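Long-range contacts in histone-lysine N-methyltransferase family member SUVH9 (Arabidopsis thaliana, PDB 4NJ5), which helps silence transposable elements, lacks methyltransferase activity, and probably binds methylated DNA and recruits RNA polymerase V to chromatin: residues A[316-321]-A[336-341]; A[387-392]-A[485-490]. All coordinates share one frame; numbering follows the deposited sequence.

Contact 1. Residues A[316-321]-A[336-341]; sequences AKNSGE and LIHECG. With ZN (zinc ion), chain B; ZN (zinc ion), chain C.
The carboxamide of Asn-318 lies against the backbone of His-338 and takes hold of both its polar groups. OD1 of Asn-318 accepts from His-338 N at 2.8 Å, the donor tilted 19° from the carbonyl plane of the amide. ND2 of Asn-318 donates a hydrogen bond to His-338 O at 2.9 Å, on a lone pair in the plane of that carbonyl. Asparagine suits the place because its short amide carries acceptor and donor side by side, matching the N-H and C=O of one strand residue. The same ND2 also bonds to Cys-314 O, and these three bonds fix the flip of the amide. Its plane stands 71° from the imidazole of His-338, whose flat ring packs by Lys-317, CD2 lying 3.3 Å from Lys-317 O. The bend of Lys-317 at chi3 (73°) brings NZ 4.1 Å from His-338 ND1, too far for a bond, and ND1 is buried without a modelled partner. A Schellman motif with Ser-319 at C-prime ends helix 313-317, overlapping the type I' turn from Asn-318 to Glu-321. Beyond His-338, Cys-340 SG, as a thiolate can, bridges two zinc ions in the triangular three-zinc, nine-cysteine cluster characteristic of pre-SET domains.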
loop_
_atom_site.group_PDB
_atom_site.type_symbol
_atom_site.label_atom_id
_atom_site.label_comp_id
_atom_site.label_asym_id
_atom_site.label_seq_id
_atom_site.Cartn_x
_atom_site.Cartn_y
_atom_site.Cartn_z
ATOM N N ALA A 316 3.289 -21.228 -18.968
ATOM C CA ALA A 316 4.565 -21.807 -19.373
ATOM C C ALA A 316 5.525 -20.702 -19.817
ATOM O O ALA A 316 6.732 -20.783 -19.564
ATOM C CB ALA A 316 4.366 -22.814 -20.486
ATOM N N LYS A 317 4.990 -19.678 -20.485
ATOM C CA LYS A 317 5.795 -18.541 -20.929
ATOM C C LYS A 317 6.348 -17.770 -19.734
ATOM O O LYS A 317 7.398 -17.137 -19.826
ATOM C CB LYS A 317 4.972 -17.606 -21.831
ATOM C CG LYS A 317 4.411 -18.257 -23.089
ATOM C CD LYS A 317 3.537 -17.286 -23.901
ATOM C CE LYS A 317 4.379 -16.236 -24.613
ATOM N NZ LYS A 317 3.602 -15.004 -24.922
ATOM N N ASN A 318 5.626 -17.837 -18.619
ATOM C CA ASN A 318 6.019 -17.164 -17.385
ATOM C C ASN A 318 6.676 -18.119 -16.388
ATOM O O ASN A 318 6.454 -18.025 -15.182
ATOM C CB ASN A 318 4.809 -16.467 -16.748
ATOM C CG ASN A 318 4.318 -15.278 -17.568
ATOM O OD1 ASN A 318 4.822 -14.163 -17.426
ATOM N ND2 ASN A 318 3.328 -15.511 -18.423
ATOM N N SER A 319 7.467 -19.052 -16.911
ATOM C CA SER A 319 8.244 -19.985 -16.091
ATOM C C SER A 319 7.395 -20.818 -15.138
ATOM O O SER A 319 7.852 -21.198 -14.060
ATOM C CB SER A 319 9.335 -19.249 -15.307
ATOM O OG SER A 319 10.281 -18.661 -16.184
ATOM N N GLY A 320 6.158 -21.091 -15.536
ATOM C CA GLY A 320 5.277 -21.929 -14.745
ATOM C C GLY A 320 4.434 -21.183 -13.726
ATOM O O GLY A 320 3.697 -21.801 -12.963
ATOM N N GLU A 321 4.521 -19.857 -13.711
ATOM C CA GLU A 321 3.742 -19.089 -12.745
ATOM C C GLU A 321 3.234 -17.763 -13.299
ATOM O O GLU A 321 4.017 -16.872 -13.613
ATOM C CB GLU A 321 4.544 -18.846 -11.463
ATOM C CG GLU A 321 3.706 -18.291 -10.320
ATOM C CD GLU A 321 4.541 -17.844 -9.136
ATOM O OE1 GLU A 321 5.664 -17.345 -9.353
ATOM O OE2 GLU A 321 4.072 -17.989 -7.990
ATOM N N LEU A 336 10.861 -10.861 -16.441
ATOM C CA LEU A 336 10.014 -10.544 -17.580
ATOM C C LEU A 336 8.615 -11.115 -17.387
ATOM O O LEU A 336 8.449 -12.297 -17.087
ATOM C CB LEU A 336 10.630 -11.094 -18.870
ATOM C CG LEU A 336 9.904 -10.784 -20.179
ATOM C CD1 LEU A 336 9.853 -9.281 -20.427
ATOM C CD2 LEU A 336 10.586 -11.499 -21.330
ATOM N N ILE A 337 7.609 -10.267 -17.558
ATOM C CA ILE A 337 6.228 -10.711 -17.459
ATOM C C ILE A 337 5.575 -10.783 -18.839
ATOM O O ILE A 337 5.567 -9.802 -19.588
ATOM C CB ILE A 337 5.399 -9.785 -16.549
ATOM C CG1 ILE A 337 6.020 -9.716 -15.151
ATOM C CG2 ILE A 337 3.958 -10.267 -16.480
ATOM C CD1 ILE A 337 5.289 -8.794 -14.195
ATOM N N HIS A 338 5.044 -11.956 -19.173
ATOM C CA HIS A 338 4.282 -12.130 -20.405
ATOM C C HIS A 338 2.787 -12.095 -20.102
ATOM O O HIS A 338 2.218 -13.078 -19.620
ATOM C CB HIS A 338 4.636 -13.456 -21.086
ATOM C CG HIS A 338 6.074 -13.574 -21.486
ATOM N ND1 HIS A 338 6.532 -13.209 -22.732
ATOM C CD2 HIS A 338 7.153 -14.029 -20.805
ATOM C CE1 HIS A 338 7.835 -13.427 -22.803
ATOM N NE2 HIS A 338 8.235 -13.926 -21.648
ATOM N N GLU A 339 2.156 -10.957 -20.372
ATOM C CA GLU A 339 0.710 -10.846 -20.225
ATOM C C GLU A 339 0.029 -11.410 -21.461
ATOM O O GLU A 339 0.648 -11.533 -22.515
ATOM C CB GLU A 339 0.287 -9.390 -19.997
ATOM C CG GLU A 339 0.550 -8.892 -18.585
ATOM C CD GLU A 339 0.010 -7.495 -18.331
ATOM O OE1 GLU A 339 -0.754 -6.975 -19.175
ATOM O OE2 GLU A 339 0.353 -6.922 -17.275
ATOM N N CYS A 340 -1.244 -11.762 -21.331
ATOM C CA CYS A 340 -2.010 -12.221 -22.480
ATOM C C CYS A 340 -2.233 -11.076 -23.455
ATOM O O CYS A 340 -2.379 -9.924 -23.049
ATOM C CB CYS A 340 -3.346 -12.800 -22.033
ATOM S SG CYS A 340 -3.177 -14.222 -20.949
ATOM N N GLY A 341 -2.250 -11.398 -24.744
ATOM C CA GLY A 341 -2.480 -10.405 -25.777
ATOM C C GLY A 341 -3.630 -10.778 -26.693
ATOM O O GLY A 341 -4.469 -11.612 -26.343
HETATM ZN ZN ZN B . -2.747 -15.896 -22.565
HETATM ZN ZN ZN C . -5.282 -14.942 -20.043
#

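Contact 2. Residues A[387-392]-A[485-490]; sequences ICEYAG and RVMLFA
Glu-389 reaches along the neighbouring strand to Arg-485, forming a salt bridge of 2.8 Å between OE2 and NH2. The carboxylate uses its syn lone pair, and OE2 lies at the edge of the guanidinium in its plane, although the two flat groups are turned 76° apart. With CG anti to the backbone N (chi1 -175°) and the chain extended beyond it, glutamate is long enough to reach the arginine two residues before its non-hydrogen-bonded partner, Met-487. Bent at chi2, Met-487 lays its SD 3.5 Å from Glu-389 CB, an apolar cover for the acid's stem. On the other face, Leu-488 sends CD1 to Tyr-390 CB, which also rests 3.7 Å from Val-486 CG1. Between the two strands run backbone bonds: Ile-387 N to Leu-488 O, Leu-488 N to Cys-388 O and Tyr-390 N to Val-486 O. A water accepts from Val-486 N and sits 2.7 Å from Glu-389 OE2. Farther out, Thr-285 N bonds to Glu-389 OE2, Thr-285 O accepts from Arg-485 NH2, and Asp-477 OD2 forms a salt bridge with Arg-485 NH1, which probably helps offset the buried charges. Strand 485-490 lies between 386-389 and 469-475, the antiparallel part of a mixed sheet of the SET domain.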
loop_
_atom_site.group_PDB
_atom_site.type_symbol
_atom_site.label_atom_id
_atom_site.label_comp_id
_atom_site.label_asym_id
_atom_site.label_seq_id
_atom_site.Cartn_x
_atom_site.Cartn_y
_atom_site.Cartn_z
ATOM N N ILE A 387 0.673 0.366 -10.577
ATOM C CA ILE A 387 0.395 1.792 -10.501
ATOM C C ILE A 387 0.201 2.372 -11.902
ATOM O O ILE A 387 -0.892 2.817 -12.258
ATOM C CB ILE A 387 1.517 2.537 -9.743
ATOM C CG1 ILE A 387 1.636 1.985 -8.318
ATOM C CG2 ILE A 387 1.252 4.033 -9.716
ATOM C CD1 ILE A 387 2.853 2.476 -7.557
ATOM N N CYS A 388 1.262 2.340 -12.696
ATOM C CA CYS A 388 1.240 2.891 -14.040
ATOM C C CYS A 388 2.486 2.440 -14.779
ATOM O O CYS A 388 3.418 1.902 -14.176
ATOM C CB CYS A 388 1.235 4.413 -13.986
ATOM S SG CYS A 388 2.737 5.082 -13.241
ATOM N N GLU A 389 2.498 2.673 -16.086
ATOM C CA GLU A 389 3.673 2.430 -16.905
ATOM C C GLU A 389 4.659 3.575 -16.688
ATOM O O GLU A 389 4.266 4.671 -16.283
ATOM C CB GLU A 389 3.260 2.353 -18.383
ATOM C CG GLU A 389 4.371 1.978 -19.356
ATOM C CD GLU A 389 3.862 1.752 -20.777
ATOM O OE1 GLU A 389 2.629 1.645 -20.959
ATOM O OE2 GLU A 389 4.693 1.681 -21.712
ATOM N N TYR A 390 5.940 3.309 -16.926
ATOM C CA TYR A 390 6.937 4.371 -17.028
ATOM C C TYR A 390 7.110 4.689 -18.512
ATOM O O TYR A 390 7.873 4.022 -19.208
ATOM C CB TYR A 390 8.270 3.938 -16.406
ATOM C CG TYR A 390 9.324 5.022 -16.440
ATOM C CD1 TYR A 390 10.186 5.151 -17.523
ATOM C CD2 TYR A 390 9.447 5.929 -15.392
ATOM C CE1 TYR A 390 11.143 6.150 -17.563
ATOM C CE2 TYR A 390 10.398 6.931 -15.421
ATOM C CZ TYR A 390 11.244 7.039 -16.511
ATOM O OH TYR A 390 12.199 8.033 -16.546
ATOM N N ALA A 391 6.395 5.702 -18.995
ATOM C CA ALA A 391 6.292 5.951 -20.435
ATOM C C ALA A 391 7.231 7.031 -20.983
ATOM O O ALA A 391 7.228 8.173 -20.522
ATOM C CB ALA A 391 4.846 6.258 -20.822
ATOM N N GLY A 392 8.020 6.656 -21.984
ATOM C CA GLY A 392 8.905 7.582 -22.664
ATOM C C GLY A 392 9.070 7.173 -24.113
ATOM O O GLY A 392 8.321 6.331 -24.614
ATOM N N ARG A 485 7.908 -3.354 -22.048
ATOM C CA ARG A 485 7.507 -2.116 -21.403
ATOM C C ARG A 485 8.005 -2.061 -19.962
ATOM O O ARG A 485 8.352 -3.084 -19.369
ATOM C CB ARG A 485 5.990 -1.934 -21.471
ATOM C CG ARG A 485 5.473 -1.888 -22.899
ATOM C CD ARG A 485 4.040 -1.413 -22.982
ATOM N NE ARG A 485 3.642 -1.231 -24.373
ATOM C CZ ARG A 485 3.710 -0.078 -25.030
ATOM N NH1 ARG A 485 3.331 -0.013 -26.302
ATOM N NH2 ARG A 485 4.151 1.013 -24.416
ATOM N N VAL A 486 8.057 -0.853 -19.416
ATOM C CA VAL A 486 8.487 -0.643 -18.046
ATOM C C VAL A 486 7.253 -0.356 -17.204
ATOM O O VAL A 486 6.614 0.685 -17.365
ATOM C CB VAL A 486 9.472 0.543 -17.958
ATOM C CG1 VAL A 486 10.066 0.651 -16.563
ATOM C CG2 VAL A 486 10.574 0.394 -19.005
ATOM N N MET A 487 6.903 -1.290 -16.323
ATOM C CA MET A 487 5.696 -1.155 -15.515
ATOM C C MET A 487 6.031 -1.016 -14.035
ATOM O O MET A 487 6.872 -1.744 -13.510
ATOM C CB MET A 487 4.766 -2.346 -15.740
ATOM C CG MET A 487 4.334 -2.529 -17.188
ATOM S SD MET A 487 3.359 -1.142 -17.789
ATOM C CE MET A 487 2.772 -1.779 -19.360
ATOM N N LEU A 488 5.368 -0.081 -13.367
ATOM C CA LEU A 488 5.675 0.213 -11.974
ATOM C C LEU A 488 4.645 -0.379 -11.027
ATOM O O LEU A 488 3.445 -0.344 -11.294
ATOM C CB LEU A 488 5.781 1.721 -11.759
ATOM C CG LEU A 488 6.780 2.410 -12.687
ATOM C CD1 LEU A 488 6.761 3.906 -12.463
ATOM C CD2 LEU A 488 8.180 1.850 -12.474
ATOM N N PHE A 489 5.130 -0.924 -9.917
ATOM C CA PHE A 489 4.257 -1.535 -8.928
ATOM C C PHE A 489 4.566 -0.990 -7.544
ATOM O O PHE A 489 5.724 -0.750 -7.209
ATOM C CB PHE A 489 4.440 -3.054 -8.918
ATOM C CG PHE A 489 4.006 -3.734 -10.188
ATOM C CD1 PHE A 489 4.808 -3.702 -11.320
ATOM C CD2 PHE A 489 2.808 -4.427 -10.240
ATOM C CE1 PHE A 489 4.414 -4.333 -12.485
ATOM C CE2 PHE A 489 2.407 -5.064 -11.407
ATOM C CZ PHE A 489 3.211 -5.016 -12.530
ATOM N N ALA A 490 3.526 -0.804 -6.736
ATOM C CA ALA A 490 3.709 -0.440 -5.340
ATOM C C ALA A 490 4.393 -1.591 -4.617
ATOM O O ALA A 490 3.978 -2.741 -4.734
ATOM C CB ALA A 490 2.373 -0.124 -4.694
HETATM O O HOH W 1 7.191 1.396 -20.737
#

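Contact 1 comes earlier in the chain than contact 2, the first within the pre-SET region and the second within the SET domain. Their centres are about 17 Å apart and their nearest atoms about 5 Å, without touching. Both reach one four-stranded sheet, with the order 337-338, 469-475, 485-490, 386-389. Contact 1 therefore involves one outermost strand and contact 2 pairs the other with its neighbour, while strand 469-475 lies between strands 337-338 and 485-490. The pre-SET strand runs parallel to 469-475, and Ile-337 in that strand and Glu-339 just after it make backbone bonds to 469-475. Strand 337-338, which leads to the zinc ligand Cys-340, thus connects the pre-SET region to the sheet of the SET domain.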